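Local atomic coordinates of GRMZM2G135359 pseudokinase (Zea mays, PDB entry 6CPY), a protein that is a maize receptor-like pseudokinase whose kinase-like domain, described here, may bind ATP but is probably inactive or only weakly active as an enzyme. Residues A[27-32]-A[104-109]; A[75-80]-A[114-119]; A[132-137]-A[226-231]; A[216-221]-A[289-294]. One frame throughout, in Å; residues are numbered along the deposited sequence.

Interaction 1 of 4, residues A[27-32]-A[104-109]; sequences TGVPSL and MNLLGY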
loop_
_atom_site.group_PDB
_atom_site.type_symbol
_atom_site.label_atom_id
_atom_site.label_comp_id
_atom_site.label_asym_id
_atom_site.label_seq_id
_atom_site.Cartn_x
_atom_site.Cartn_y
_atom_site.Cartn_z
ATOM N N THR A 27 -21.990 -3.249 5.424
ATOM C CA THR A 27 -21.033 -2.371 4.735
ATOM C C THR A 27 -21.469 -2.040 3.298
ATOM O O THR A 27 -22.434 -2.618 2.801
ATOM C CB THR A 27 -19.617 -2.990 4.731
ATOM O OG1 THR A 27 -18.678 -2.034 4.228
ATOM C CG2 THR A 27 -19.569 -4.248 3.878
ATOM N N GLY A 28 -20.736 -1.130 2.641
ATOM C CA GLY A 28 -21.087 -0.619 1.297
ATOM C C GLY A 28 -20.244 -1.051 0.090
ATOM O O GLY A 28 -20.157 -0.310 -0.894
ATOM N N VAL A 29 -19.611 -2.228 0.158
ATOM C CA VAL A 29 -18.992 -2.874 -1.013
ATOM C C VAL A 29 -19.650 -4.252 -1.160
ATOM O O VAL A 29 -20.096 -4.814 -0.171
ATOM C CB VAL A 29 -17.452 -3.033 -0.890
ATOM C CG1 VAL A 29 -16.796 -1.703 -0.540
ATOM C CG2 VAL A 29 -17.059 -4.100 0.124
ATOM N N PRO A 30 -19.686 -4.810 -2.382
ATOM C CA PRO A 30 -20.493 -6.017 -2.535
ATOM C C PRO A 30 -19.947 -7.280 -1.875
ATOM O O PRO A 30 -18.730 -7.513 -1.827
ATOM C CB PRO A 30 -20.554 -6.212 -4.052
ATOM C CG PRO A 30 -19.334 -5.545 -4.573
ATOM C CD PRO A 30 -19.117 -4.367 -3.667
ATOM N N SER A 31 -20.878 -8.092 -1.382
ATOM C CA SER A 31 -20.597 -9.469 -1.017
ATOM C C SER A 31 -20.598 -10.311 -2.285
ATOM O O SER A 31 -21.506 -10.201 -3.117
ATOM C CB SER A 31 -21.662 -9.972 -0.038
ATOM O OG SER A 31 -21.457 -11.328 0.292
ATOM N N LEU A 32 -19.574 -11.136 -2.453
ATOM C CA LEU A 32 -19.498 -12.036 -3.581
ATOM C C LEU A 32 -19.700 -13.470 -3.114
ATOM O O LEU A 32 -19.237 -13.855 -2.042
ATOM C CB LEU A 32 -18.157 -11.888 -4.290
ATOM C CG LEU A 32 -17.970 -10.507 -4.926
ATOM C CD1 LEU A 32 -16.511 -10.248 -5.265
ATOM C CD2 LEU A 32 -18.845 -10.370 -6.161
ATOM N N MET A 104 -4.943 0.618 -3.628
ATOM C CA MET A 104 -5.405 -0.670 -4.137
ATOM C C MET A 104 -6.779 -0.948 -3.505
ATOM O O MET A 104 -6.874 -1.558 -2.438
ATOM C CB MET A 104 -4.386 -1.755 -3.803
ATOM C CG MET A 104 -4.770 -3.151 -4.267
ATOM S SD MET A 104 -3.340 -4.268 -4.318
ATOM C CE MET A 104 -2.557 -3.629 -5.762
ATOM N N ASN A 105 -7.821 -0.463 -4.178
ATOM C CA ASN A 105 -9.155 -0.355 -3.602
ATOM C C ASN A 105 -9.829 -1.716 -3.400
ATOM O O ASN A 105 -9.639 -2.654 -4.190
ATOM C CB ASN A 105 -10.033 0.559 -4.448
ATOM C CG ASN A 105 -9.504 1.983 -4.497
ATOM O OD1 ASN A 105 -9.435 2.643 -3.486
ATOM N ND2 ASN A 105 -9.122 2.437 -5.669
ATOM N N LEU A 106 -10.542 -1.809 -2.285
ATOM C CA LEU A 106 -11.391 -2.950 -1.972
ATOM C C LEU A 106 -12.625 -2.965 -2.871
ATOM O O LEU A 106 -13.413 -1.995 -2.882
ATOM C CB LEU A 106 -11.830 -2.855 -0.504
ATOM C CG LEU A 106 -12.649 -4.033 0.026
ATOM C CD1 LEU A 106 -11.824 -5.299 0.085
ATOM C CD2 LEU A 106 -13.182 -3.668 1.404
ATOM N N LEU A 107 -12.779 -4.040 -3.649
ATOM C CA LEU A 107 -13.873 -4.179 -4.621
ATOM C C LEU A 107 -14.991 -5.125 -4.172
ATOM O O LEU A 107 -16.053 -5.173 -4.802
ATOM C CB LEU A 107 -13.331 -4.714 -5.944
ATOM C CG LEU A 107 -12.289 -3.838 -6.640
ATOM C CD1 LEU A 107 -11.781 -4.524 -7.913
ATOM C CD2 LEU A 107 -12.865 -2.460 -6.930
ATOM N N GLY A 108 -14.732 -5.905 -3.130
ATOM C CA GLY A 108 -15.715 -6.850 -2.622
ATOM C C GLY A 108 -15.157 -7.721 -1.525
ATOM O O GLY A 108 -13.995 -7.597 -1.140
ATOM N N TYR A 109 -15.991 -8.608 -0.994
ATOM C CA TYR A 109 -15.529 -9.533 0.027
ATOM C C TYR A 109 -16.333 -10.821 -0.090
ATOM O O TYR A 109 -17.380 -10.834 -0.732
ATOM C CB TYR A 109 -15.659 -8.922 1.418
ATOM C CG TYR A 109 -17.082 -8.732 1.867
ATOM C CD1 TYR A 109 -17.770 -7.571 1.566
ATOM C CD2 TYR A 109 -17.746 -9.732 2.569
ATOM C CE1 TYR A 109 -19.091 -7.399 1.956
ATOM C CE2 TYR A 109 -19.066 -9.564 2.965
ATOM C CZ TYR A 109 -19.725 -8.391 2.658
ATOM O OH TYR A 109 -21.032 -8.200 3.049
#
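Tyr109 lays its ring against the main chain of Ser31, whose CA stands over one face toward the rim, 4.0 Å from the ring centroid, in a CH-pi contact. CG of Tyr109 lies between its own backbone N and carbonyl carbon (chi1 68°), on the side of the 27-32 loop. Ser31 CB continues the overlap at the phenol end, 3.6 Å from Tyr109 OH. Val29 approaches differently: its CG2 lies in the ring plane at the edge, 3.8 Å from Tyr109 CD1. The same methyl meets Leu106 CD2, the two side chains crossing at about a right angle. Thr27 comes tip to tip with the tyrosine, CG2 to CE1 at 3.7 Å.

Beneath these groups the backbones run parallel and form a single beta bridge, Ser31 with Tyr109. Tyr109 N donates to Pro30 O (3.1 Å) and Leu32 N to Tyr109 O (2.8 Å), the latter nearly straight. Gly108, part of a classic beta bulge opposite Val121, lets Pro30 O come within 3.2 Å of its CA. Tyr88 and Ile92 of helix 82-96 also pack on Tyr109, where the loop meets strand 106-112, an outer strand of the N-lobe sheet. The grip therefore rests on two main-chain hydrogen bonds and on hydrocarbon-to-ring packing, with no charged side chain of either segment taking part.

Interaction 2 of 4, residues A[75-80]-A[114-119]; sequences TSAKDW and HPFTRV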
loop_
_atom_site.group_PDB
_atom_site.type_symbol
_atom_site.label_atom_id
_atom_site.label_comp_id
_atom_site.label_asym_id
_atom_site.label_seq_id
_atom_site.Cartn_x
_atom_site.Cartn_y
_atom_site.Cartn_z
ATOM N N THR A 75 -8.080 -22.426 7.672
ATOM C CA THR A 75 -8.699 -23.449 6.817
ATOM C C THR A 75 -9.919 -24.167 7.444
ATOM O O THR A 75 -10.470 -25.097 6.849
ATOM C CB THR A 75 -7.649 -24.511 6.417
ATOM O OG1 THR A 75 -7.270 -25.286 7.560
ATOM C CG2 THR A 75 -6.399 -23.850 5.844
ATOM N N SER A 76 -10.341 -23.734 8.630
ATOM C CA SER A 76 -11.452 -24.364 9.335
ATOM C C SER A 76 -12.100 -23.336 10.237
ATOM O O SER A 76 -11.407 -22.486 10.799
ATOM C CB SER A 76 -10.961 -25.559 10.178
ATOM O OG SER A 76 -11.939 -25.947 11.138
ATOM N N ALA A 77 -13.419 -23.427 10.386
ATOM C CA ALA A 77 -14.158 -22.598 11.337
ATOM C C ALA A 77 -13.663 -22.794 12.783
ATOM O O ALA A 77 -13.831 -21.910 13.620
ATOM C CB ALA A 77 -15.650 -22.898 11.250
ATOM N N LYS A 78 -13.069 -23.951 13.072
ATOM C CA LYS A 78 -12.518 -24.226 14.403
ATOM C C LYS A 78 -11.321 -23.338 14.743
ATOM O O LYS A 78 -10.999 -23.148 15.913
ATOM C CB LYS A 78 -12.079 -25.686 14.500
ATOM N N ASP A 79 -10.651 -22.821 13.718
ATOM C CA ASP A 79 -9.437 -22.031 13.898
ATOM C C ASP A 79 -9.714 -20.525 13.764
ATOM O O ASP A 79 -8.792 -19.719 13.795
ATOM C CB ASP A 79 -8.398 -22.466 12.867
ATOM C CG ASP A 79 -8.104 -23.970 12.910
ATOM O OD1 ASP A 79 -8.244 -24.590 13.982
ATOM O OD2 ASP A 79 -7.730 -24.539 11.861
ATOM N N TRP A 80 -10.981 -20.153 13.620
ATOM C CA TRP A 80 -11.392 -18.761 13.450
ATOM C C TRP A 80 -12.147 -18.281 14.691
ATOM O O TRP A 80 -13.177 -18.838 15.038
ATOM C CB TRP A 80 -12.306 -18.684 12.233
ATOM C CG TRP A 80 -12.726 -17.311 11.796
ATOM C CD1 TRP A 80 -13.944 -16.743 11.960
ATOM C CD2 TRP A 80 -11.933 -16.368 11.069
ATOM N NE1 TRP A 80 -13.968 -15.494 11.388
ATOM C CE2 TRP A 80 -12.744 -15.241 10.829
ATOM C CE3 TRP A 80 -10.621 -16.372 10.587
ATOM C CZ2 TRP A 80 -12.283 -14.117 10.144
ATOM C CZ3 TRP A 80 -10.160 -15.251 9.897
ATOM C CH2 TRP A 80 -10.994 -14.142 9.682
ATOM N N HIS A 114 -18.789 -23.031 3.995
ATOM C CA HIS A 114 -18.583 -24.349 3.394
ATOM C C HIS A 114 -18.082 -24.286 1.948
ATOM O O HIS A 114 -18.883 -24.034 1.039
ATOM C CB HIS A 114 -19.904 -25.134 3.447
ATOM C CG HIS A 114 -20.585 -25.066 4.775
ATOM N ND1 HIS A 114 -21.745 -24.352 4.984
ATOM C CD2 HIS A 114 -20.259 -25.609 5.971
ATOM C CE1 HIS A 114 -22.105 -24.459 6.251
ATOM N NE2 HIS A 114 -21.220 -25.217 6.872
ATOM N N PRO A 115 -16.784 -24.490 1.709
ATOM C CA PRO A 115 -15.759 -24.642 2.743
ATOM C C PRO A 115 -15.369 -23.294 3.336
ATOM O O PRO A 115 -15.792 -22.250 2.833
ATOM C CB PRO A 115 -14.585 -25.233 1.975
ATOM C CG PRO A 115 -14.735 -24.672 0.609
ATOM C CD PRO A 115 -16.203 -24.578 0.360
ATOM N N PHE A 116 -14.553 -23.321 4.381
ATOM C CA PHE A 116 -14.292 -22.101 5.141
ATOM C C PHE A 116 -13.553 -21.080 4.272
ATOM O O PHE A 116 -12.507 -21.385 3.702
ATOM C CB PHE A 116 -13.498 -22.384 6.404
ATOM C CG PHE A 116 -13.317 -21.171 7.254
ATOM C CD1 PHE A 116 -14.349 -20.730 8.059
ATOM C CD2 PHE A 116 -12.149 -20.437 7.194
ATOM C CE1 PHE A 116 -14.210 -19.585 8.825
ATOM C CE2 PHE A 116 -11.996 -19.290 7.964
ATOM C CZ PHE A 116 -13.028 -18.872 8.772
ATOM N N THR A 117 -14.129 -19.883 4.170
ATOM C CA THR A 117 -13.628 -18.835 3.279
ATOM C C THR A 117 -13.704 -17.481 3.974
ATOM O O THR A 117 -14.763 -17.077 4.442
ATOM C CB THR A 117 -14.498 -18.747 2.009
ATOM O OG1 THR A 117 -14.659 -20.053 1.438
ATOM C CG2 THR A 117 -13.891 -17.795 0.977
ATOM N N ARG A 118 -12.582 -16.775 4.029
ATOM C CA ARG A 118 -12.595 -15.391 4.467
ATOM C C ARG A 118 -11.668 -14.638 3.538
ATOM O O ARG A 118 -10.447 -14.726 3.672
ATOM C CB ARG A 118 -12.127 -15.273 5.921
ATOM C CG ARG A 118 -13.103 -15.812 6.957
ATOM C CD ARG A 118 -14.360 -14.965 7.026
ATOM N NE ARG A 118 -15.266 -15.380 8.086
ATOM C CZ ARG A 118 -16.040 -16.468 8.052
ATOM N NH1 ARG A 118 -16.012 -17.302 7.017
ATOM N NH2 ARG A 118 -16.834 -16.738 9.084
ATOM N N VAL A 119 -12.244 -13.970 2.545
ATOM C CA VAL A 119 -11.435 -13.239 1.563
ATOM C C VAL A 119 -11.883 -11.804 1.368
ATOM O O VAL A 119 -13.033 -11.421 1.653
ATOM C CB VAL A 119 -11.337 -13.933 0.167
ATOM C CG1 VAL A 119 -11.114 -15.437 0.265
ATOM C CG2 VAL A 119 -12.498 -13.580 -0.727
#
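One face of the Trp80 indole carries two groups: Phe116 CZ, 3.3 Å above the plane, and Arg118 CG beside it. The Phe116 ring in turn has the Ser76 carbonyl oxygen over the centre of one face, while Phe116 CE1 lies above the guanidinium of Arg118. These residues join the loop between strand 66-72 and helix 82-96 to the start of strand 117-123, in the N-lobe of the kinase fold.

Trp80 and Phe116 cross at about a right angle as side chains, while their ring planes are inclined at 57°, an oblique pairing. CG of each aromatic is anti to its backbone N, and the closest approach is Trp80 CG to Phe116 CZ, 3.4 Å. Arg118 bends at chi2 (-68°), which places CD near the indole after CG has settled over the six-membered ring, 3.8 Å from its centroid. Its CZ then makes an off-centre cation-pi contact with the five-membered ring. Outside the segments, Glu85 OE1 accepts a hydrogen bond from Trp80 NE1 and forms a salt bridge with Arg118 NE; Glu111 (to NE) and Glu113 (to NH2) form others. These carboxylates probably balance the arginine's charge and hold it over the indole.

On the loop side, Ser76 OG accepts from Lys78 N in an ST turn at the head of the 3-10 segment 77-79, and Ala77 CB touches Phe116 CD1. Arg118 NH1 donates to Thr117 O at 2.9 Å, the oxygen lying in the guanidinium plane although the nitrogen sits 46° out of the carbonyl plane.

Interaction 3 of 4, residues A[132-137]-A[226-231]; sequences EHLHVR and LEILTG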
loop_
_atom_site.group_PDB
_atom_site.type_symbol
_atom_site.label_atom_id
_atom_site.label_comp_id
_atom_site.label_asym_id
_atom_site.label_seq_id
_atom_site.Cartn_x
_atom_site.Cartn_y
_atom_site.Cartn_z
ATOM N N GLU A 132 10.176 -4.814 -6.014
ATOM C CA GLU A 132 10.585 -5.649 -7.151
ATOM C C GLU A 132 11.236 -4.832 -8.252
ATOM O O GLU A 132 12.318 -5.177 -8.720
ATOM C CB GLU A 132 9.390 -6.421 -7.733
ATOM C CG GLU A 132 9.011 -7.657 -6.933
ATOM C CD GLU A 132 7.610 -8.183 -7.231
ATOM O OE1 GLU A 132 6.883 -7.595 -8.066
ATOM O OE2 GLU A 132 7.230 -9.198 -6.609
ATOM N N HIS A 133 10.584 -3.745 -8.658
ATOM C CA HIS A 133 11.112 -2.898 -9.727
ATOM C C HIS A 133 12.360 -2.122 -9.370
ATOM O O HIS A 133 13.160 -1.824 -10.260
ATOM C CB HIS A 133 10.028 -1.969 -10.271
ATOM C CG HIS A 133 9.099 -2.652 -11.213
ATOM N ND1 HIS A 133 9.381 -2.801 -12.554
ATOM C CD2 HIS A 133 7.925 -3.289 -11.001
ATOM C CE1 HIS A 133 8.403 -3.473 -13.133
ATOM N NE2 HIS A 133 7.504 -3.780 -12.215
ATOM N N LEU A 134 12.548 -1.809 -8.090
ATOM C CA LEU A 134 13.745 -1.111 -7.637
ATOM C C LEU A 134 14.939 -2.041 -7.421
ATOM O O LEU A 134 16.070 -1.651 -7.685
ATOM C CB LEU A 134 13.476 -0.342 -6.343
ATOM C CG LEU A 134 12.569 0.889 -6.430
ATOM C CD1 LEU A 134 12.363 1.505 -5.061
ATOM C CD2 LEU A 134 13.149 1.926 -7.386
ATOM N N HIS A 135 14.687 -3.257 -6.940
ATOM C CA HIS A 135 15.763 -4.100 -6.414
ATOM C C HIS A 135 15.970 -5.453 -7.117
ATOM O O HIS A 135 17.065 -6.011 -7.043
ATOM C CB HIS A 135 15.555 -4.325 -4.915
ATOM C CG HIS A 135 15.351 -3.069 -4.129
ATOM N ND1 HIS A 135 16.344 -2.129 -3.941
ATOM C CD2 HIS A 135 14.265 -2.606 -3.465
ATOM C CE1 HIS A 135 15.876 -1.146 -3.193
ATOM N NE2 HIS A 135 14.615 -1.410 -2.897
ATOM N N VAL A 136 14.961 -5.985 -7.798
ATOM C CA VAL A 136 15.122 -7.295 -8.442
ATOM C C VAL A 136 15.727 -7.146 -9.843
ATOM O O VAL A 136 15.148 -6.504 -10.729
ATOM C CB VAL A 136 13.807 -8.102 -8.470
ATOM C CG1 VAL A 136 14.007 -9.435 -9.175
ATOM C CG2 VAL A 136 13.302 -8.331 -7.048
ATOM N N ARG A 137 16.900 -7.760 -10.018
ATOM C CA ARG A 137 17.759 -7.576 -11.195
ATOM C C ARG A 137 17.062 -7.794 -12.540
ATOM O O ARG A 137 17.348 -7.093 -13.517
ATOM C CB ARG A 137 18.972 -8.510 -11.093
ATOM N N LEU A 226 13.425 8.101 -0.123
ATOM C CA LEU A 226 14.882 7.893 -0.176
ATOM C C LEU A 226 15.256 6.640 -0.968
ATOM O O LEU A 226 16.222 6.634 -1.730
ATOM C CB LEU A 226 15.465 7.797 1.241
ATOM C CG LEU A 226 17.001 7.742 1.326
ATOM C CD1 LEU A 226 17.590 9.002 0.706
ATOM C CD2 LEU A 226 17.461 7.568 2.762
ATOM N N GLU A 227 14.475 5.579 -0.780
ATOM C CA GLU A 227 14.676 4.324 -1.499
ATOM C C GLU A 227 14.428 4.481 -2.991
ATOM O O GLU A 227 15.181 3.971 -3.809
ATOM C CB GLU A 227 13.769 3.245 -0.901
ATOM C CG GLU A 227 13.940 1.862 -1.502
ATOM C CD GLU A 227 12.889 0.890 -1.001
ATOM O OE1 GLU A 227 12.207 1.210 -0.002
ATOM O OE2 GLU A 227 12.755 -0.194 -1.604
ATOM N N ILE A 228 13.389 5.232 -3.338
ATOM C CA ILE A 228 13.071 5.494 -4.739
ATOM C C ILE A 228 14.207 6.303 -5.385
ATOM O O ILE A 228 14.603 6.042 -6.520
ATOM C CB ILE A 228 11.724 6.248 -4.860
ATOM C CG1 ILE A 228 10.551 5.322 -4.500
ATOM C CG2 ILE A 228 11.559 6.826 -6.244
ATOM C CD1 ILE A 228 9.243 6.027 -4.200
ATOM N N LEU A 229 14.741 7.269 -4.646
ATOM C CA LEU A 229 15.809 8.121 -5.169
ATOM C C LEU A 229 17.178 7.447 -5.293
ATOM O O LEU A 229 17.926 7.745 -6.223
ATOM C CB LEU A 229 15.939 9.365 -4.303
ATOM C CG LEU A 229 14.788 10.362 -4.394
ATOM C CD1 LEU A 229 14.943 11.380 -3.273
ATOM C CD2 LEU A 229 14.729 11.065 -5.740
ATOM N N THR A 230 17.510 6.570 -4.350
ATOM C CA THR A 230 18.857 5.994 -4.252
ATOM C C THR A 230 18.934 4.551 -4.736
ATOM O O THR A 230 20.015 4.050 -5.053
ATOM C CB THR A 230 19.383 6.009 -2.800
ATOM O OG1 THR A 230 18.554 5.183 -1.971
ATOM C CG2 THR A 230 19.405 7.391 -2.246
ATOM N N GLY A 231 17.794 3.870 -4.757
ATOM C CA GLY A 231 17.756 2.439 -4.977
ATOM C C GLY A 231 18.293 1.594 -3.831
ATOM O O GLY A 231 18.529 0.405 -4.031
HETATM O O HOH W 1 18.752 -2.767 -5.063
#
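His135 NE2 donates to Glu227 OE2 across a short gap of 2.6 Å, with an angle of 164° at the hydrogen. The oxygen lies in the imidazole plane, and the nitrogen meets the carboxylate on its anti side, 23° out of plane. At the other nitrogen, His135 ND1 is 2.7 Å from a water that also makes a weak bond to Gly231 O. That carbonyl oxygen lies at the ring edge as well, 3.2 Å from His135 CE1. The imidazole is thus held in its plane from the NE2 and ND1 sides, and the neighbouring carboxylate may raise its proton affinity.

Leu134 forms the apolar part of this shell. Its CB sits over the centre of one face of the His135 ring, and its CD1 reaches Glu227 OE2 (3.9 Å) and Ile228 CG1 (4.3 Å). Glu227 is extended, CG anti to the backbone N (chi1 -176°) and CD continuing outward, which carries the carboxylate toward the histidine.

The contact joins the C-terminal ends of helices 130-135 and 214-230, corresponding to αD and the central αF helix of the protein kinase C-lobe. Gly231, with positive phi, ends the latter helix and keeps its N bonded to Glu227 O. One turn of that helix is secured by Thr230, whose N and OG1 reach Leu226 O from opposite faces of its plane. Farther out, Ser175 OG gives Glu227 OE2 a second hydrogen bond, Phe131 meets the His135 ring, and Arg147 of helix 144-164 binds Ile228 O.

Interaction 4 of 4, residues A[216-221]-A[289-294]; sequences DIVRKY and KRPQMK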
loop_
_atom_site.group_PDB
_atom_site.type_symbol
_atom_site.label_atom_id
_atom_site.label_comp_id
_atom_site.label_asym_id
_atom_site.label_seq_id
_atom_site.Cartn_x
_atom_site.Cartn_y
_atom_site.Cartn_z
ATOM N N ASP A 216 4.787 8.522 12.400
ATOM C CA ASP A 216 5.525 7.344 11.964
ATOM C C ASP A 216 5.339 7.077 10.464
ATOM O O ASP A 216 6.281 6.646 9.793
ATOM C CB ASP A 216 5.111 6.112 12.772
ATOM C CG ASP A 216 6.114 4.980 12.663
ATOM O OD1 ASP A 216 7.323 5.229 12.859
ATOM O OD2 ASP A 216 5.698 3.832 12.395
ATOM N N ILE A 217 4.131 7.317 9.951
ATOM C CA ILE A 217 3.858 7.155 8.514
ATOM C C ILE A 217 4.662 8.172 7.693
ATOM O O ILE A 217 5.214 7.825 6.649
ATOM C CB ILE A 217 2.360 7.304 8.183
ATOM C CG1 ILE A 217 1.539 6.202 8.872
ATOM C CG2 ILE A 217 2.121 7.264 6.676
ATOM C CD1 ILE A 217 2.017 4.789 8.600
ATOM N N VAL A 218 4.714 9.416 8.167
ATOM C CA VAL A 218 5.550 10.442 7.548
ATOM C C VAL A 218 7.013 9.992 7.456
ATOM O O VAL A 218 7.640 10.172 6.409
ATOM C CB VAL A 218 5.457 11.785 8.291
ATOM C CG1 VAL A 218 6.588 12.729 7.871
ATOM C CG2 VAL A 218 4.102 12.439 8.041
ATOM N N ARG A 219 7.545 9.421 8.536
ATOM C CA ARG A 219 8.923 8.904 8.547
ATOM C C ARG A 219 9.091 7.787 7.525
ATOM O O ARG A 219 10.062 7.764 6.773
ATOM C CB ARG A 219 9.326 8.392 9.935
ATOM C CG ARG A 219 10.761 7.865 10.021
ATOM C CD ARG A 219 11.018 7.074 11.300
ATOM N NE ARG A 219 10.155 5.892 11.407
ATOM C CZ ARG A 219 10.379 4.712 10.826
ATOM N NH1 ARG A 219 11.446 4.507 10.063
ATOM N NH2 ARG A 219 9.511 3.720 11.005
ATOM N N LYS A 220 8.140 6.863 7.513
ATOM C CA LYS A 220 8.135 5.785 6.536
ATOM C C LYS A 220 8.081 6.301 5.095
ATOM O O LYS A 220 8.772 5.753 4.230
ATOM C CB LYS A 220 6.978 4.826 6.798
ATOM C CG LYS A 220 7.214 3.893 7.975
ATOM C CD LYS A 220 5.970 3.064 8.243
ATOM C CE LYS A 220 6.228 1.973 9.265
ATOM N NZ LYS A 220 5.005 1.156 9.467
ATOM N N TYR A 221 7.274 7.333 4.842
ATOM C CA TYR A 221 7.231 7.960 3.521
ATOM C C TYR A 221 8.609 8.480 3.122
ATOM O O TYR A 221 9.067 8.256 2.006
ATOM C CB TYR A 221 6.211 9.110 3.436
ATOM C CG TYR A 221 6.217 9.729 2.056
ATOM C CD1 TYR A 221 5.593 9.082 0.990
ATOM C CD2 TYR A 221 6.901 10.911 1.795
ATOM C CE1 TYR A 221 5.629 9.613 -0.283
ATOM C CE2 TYR A 221 6.944 11.450 0.530
ATOM C CZ TYR A 221 6.309 10.795 -0.510
ATOM O OH TYR A 221 6.335 11.322 -1.773
ATOM N N LYS A 289 9.356 17.259 15.123
ATOM C CA LYS A 289 9.979 18.071 14.078
ATOM C C LYS A 289 9.555 17.686 12.652
ATOM O O LYS A 289 9.864 18.415 11.714
ATOM C CB LYS A 289 11.510 17.995 14.170
ATOM C CG LYS A 289 12.112 18.682 15.388
ATOM C CD LYS A 289 13.617 18.843 15.233
ATOM C CE LYS A 289 14.290 19.269 16.538
ATOM N NZ LYS A 289 14.463 18.149 17.503
ATOM N N ARG A 290 8.871 16.555 12.478
ATOM C CA ARG A 290 8.469 16.116 11.128
ATOM C C ARG A 290 7.271 16.899 10.630
ATOM O O ARG A 290 6.438 17.326 11.422
ATOM C CB ARG A 290 8.116 14.633 11.107
ATOM C CG ARG A 290 9.275 13.730 11.450
ATOM C CD ARG A 290 8.821 12.308 11.676
ATOM N NE ARG A 290 9.859 11.552 12.359
ATOM C CZ ARG A 290 9.654 10.449 13.073
ATOM N NH1 ARG A 290 8.437 9.920 13.194
ATOM N NH2 ARG A 290 10.679 9.870 13.670
ATOM N N PRO A 291 7.164 17.071 9.305
ATOM C CA PRO A 291 5.983 17.709 8.749
ATOM C C PRO A 291 4.761 16.783 8.754
ATOM O O PRO A 291 4.894 15.564 8.919
ATOM C CB PRO A 291 6.411 18.038 7.318
ATOM C CG PRO A 291 7.428 17.001 6.986
ATOM C CD PRO A 291 8.143 16.706 8.267
ATOM N N GLN A 292 3.587 17.385 8.592
ATOM C CA GLN A 292 2.331 16.661 8.433
ATOM C C GLN A 292 2.245 16.162 7.002
ATOM O O GLN A 292 2.816 16.762 6.099
ATOM C CB GLN A 292 1.137 17.590 8.697
ATOM C CG GLN A 292 1.076 18.172 10.099
ATOM C CD GLN A 292 0.526 17.191 11.112
ATOM O OE1 GLN A 292 1.219 16.797 12.051
ATOM N NE2 GLN A 292 -0.729 16.788 10.927
ATOM N N MET A 293 1.501 15.085 6.779
ATOM C CA MET A 293 1.437 14.505 5.444
ATOM C C MET A 293 0.845 15.472 4.411
ATOM O O MET A 293 1.252 15.474 3.242
ATOM C CB MET A 293 0.646 13.192 5.474
ATOM C CG MET A 293 0.972 12.278 4.320
ATOM S SD MET A 293 2.720 11.835 4.235
ATOM C CE MET A 293 2.896 11.860 2.449
ATOM N N LYS A 294 -0.110 16.296 4.839
ATOM C CA LYS A 294 -0.683 17.326 3.971
ATOM C C LYS A 294 0.403 18.302 3.485
ATOM O O LYS A 294 0.414 18.709 2.330
ATOM C CB LYS A 294 -1.805 18.085 4.706
ATOM C CG LYS A 294 -2.453 19.210 3.904
ATOM C CD LYS A 294 -3.598 19.870 4.674
ATOM C CE LYS A 294 -3.453 21.387 4.740
ATOM N NZ LYS A 294 -3.486 22.056 3.403
#
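Val218 presses both methyls toward the backbone ahead of helix 293-304, CG2 lying 3.3 Å from Pro291 O and 4.1 Å from Met293 SD. This is the close-fitting part of the contact. Beside it, Met293 crosses Tyr221 at about a right angle, its CE over one face of the ring at 4.1 Å from the centroid, with SD farther out in an oblique Met-aromatic contact. The bend at chi2 of Met293 (58°) turns SD back toward helix 214-230. Tyr221 is buried, and its hydroxyl is bonded to Ser151 O.

Toward the partly exposed side the packing changes to long polar chains. Arg290 and Arg219 lie side by side and point the same way, their guanidinium planes 66° apart. Arg219 CB sits over one face of the Arg290 guanidinium, and Arg219 CD is 3.7 Å from Arg290 NH2. The two like charges have separate partners, which probably eases their proximity. Arg219 turns at chi3 and grips Asp216 OD1 side-on with NE and NH2, at 3.3 and 3.2 Å, both from the same face of the carboxylate. Arg290, extended from CG to NE, is held instead by the main-chain oxygens of Asp284 and Glu215. Asp216 OD1 remains 4.8 Å from Arg290 NH1, a distance at which it could still temper the crowding of positive charge.

The arrangement belongs to the protein kinase C-lobe, where αF is the central helix; by its place in the Arg-Pro sequence before the last helix, Arg290 probably corresponds to the arginine of subdomain XI.

Overall arrangement
The four contacts divide between the two lobes. Interactions 1 and 2 lie in the N-lobe, centres about 19 Å apart, on neighbouring strands 106-112 and 117-123 of one antiparallel sheet; their segments alternate along the chain and touch at Tyr109 CB and Val119 O. Interactions 3 and 4, centres about 21 Å apart, lie in the C-lobe and use opposite ends of helix 214-230, again with alternating segments. Interactions 1 and 2 close before 3 and 4 open, and centres in different lobes are about 29 to 38 Å apart. The N-lobe pair joins loops to the sheet; the C-lobe pair ties helix 130-135 and the approach to helix 293-304 to one helix, consistent with a retained kinase fold.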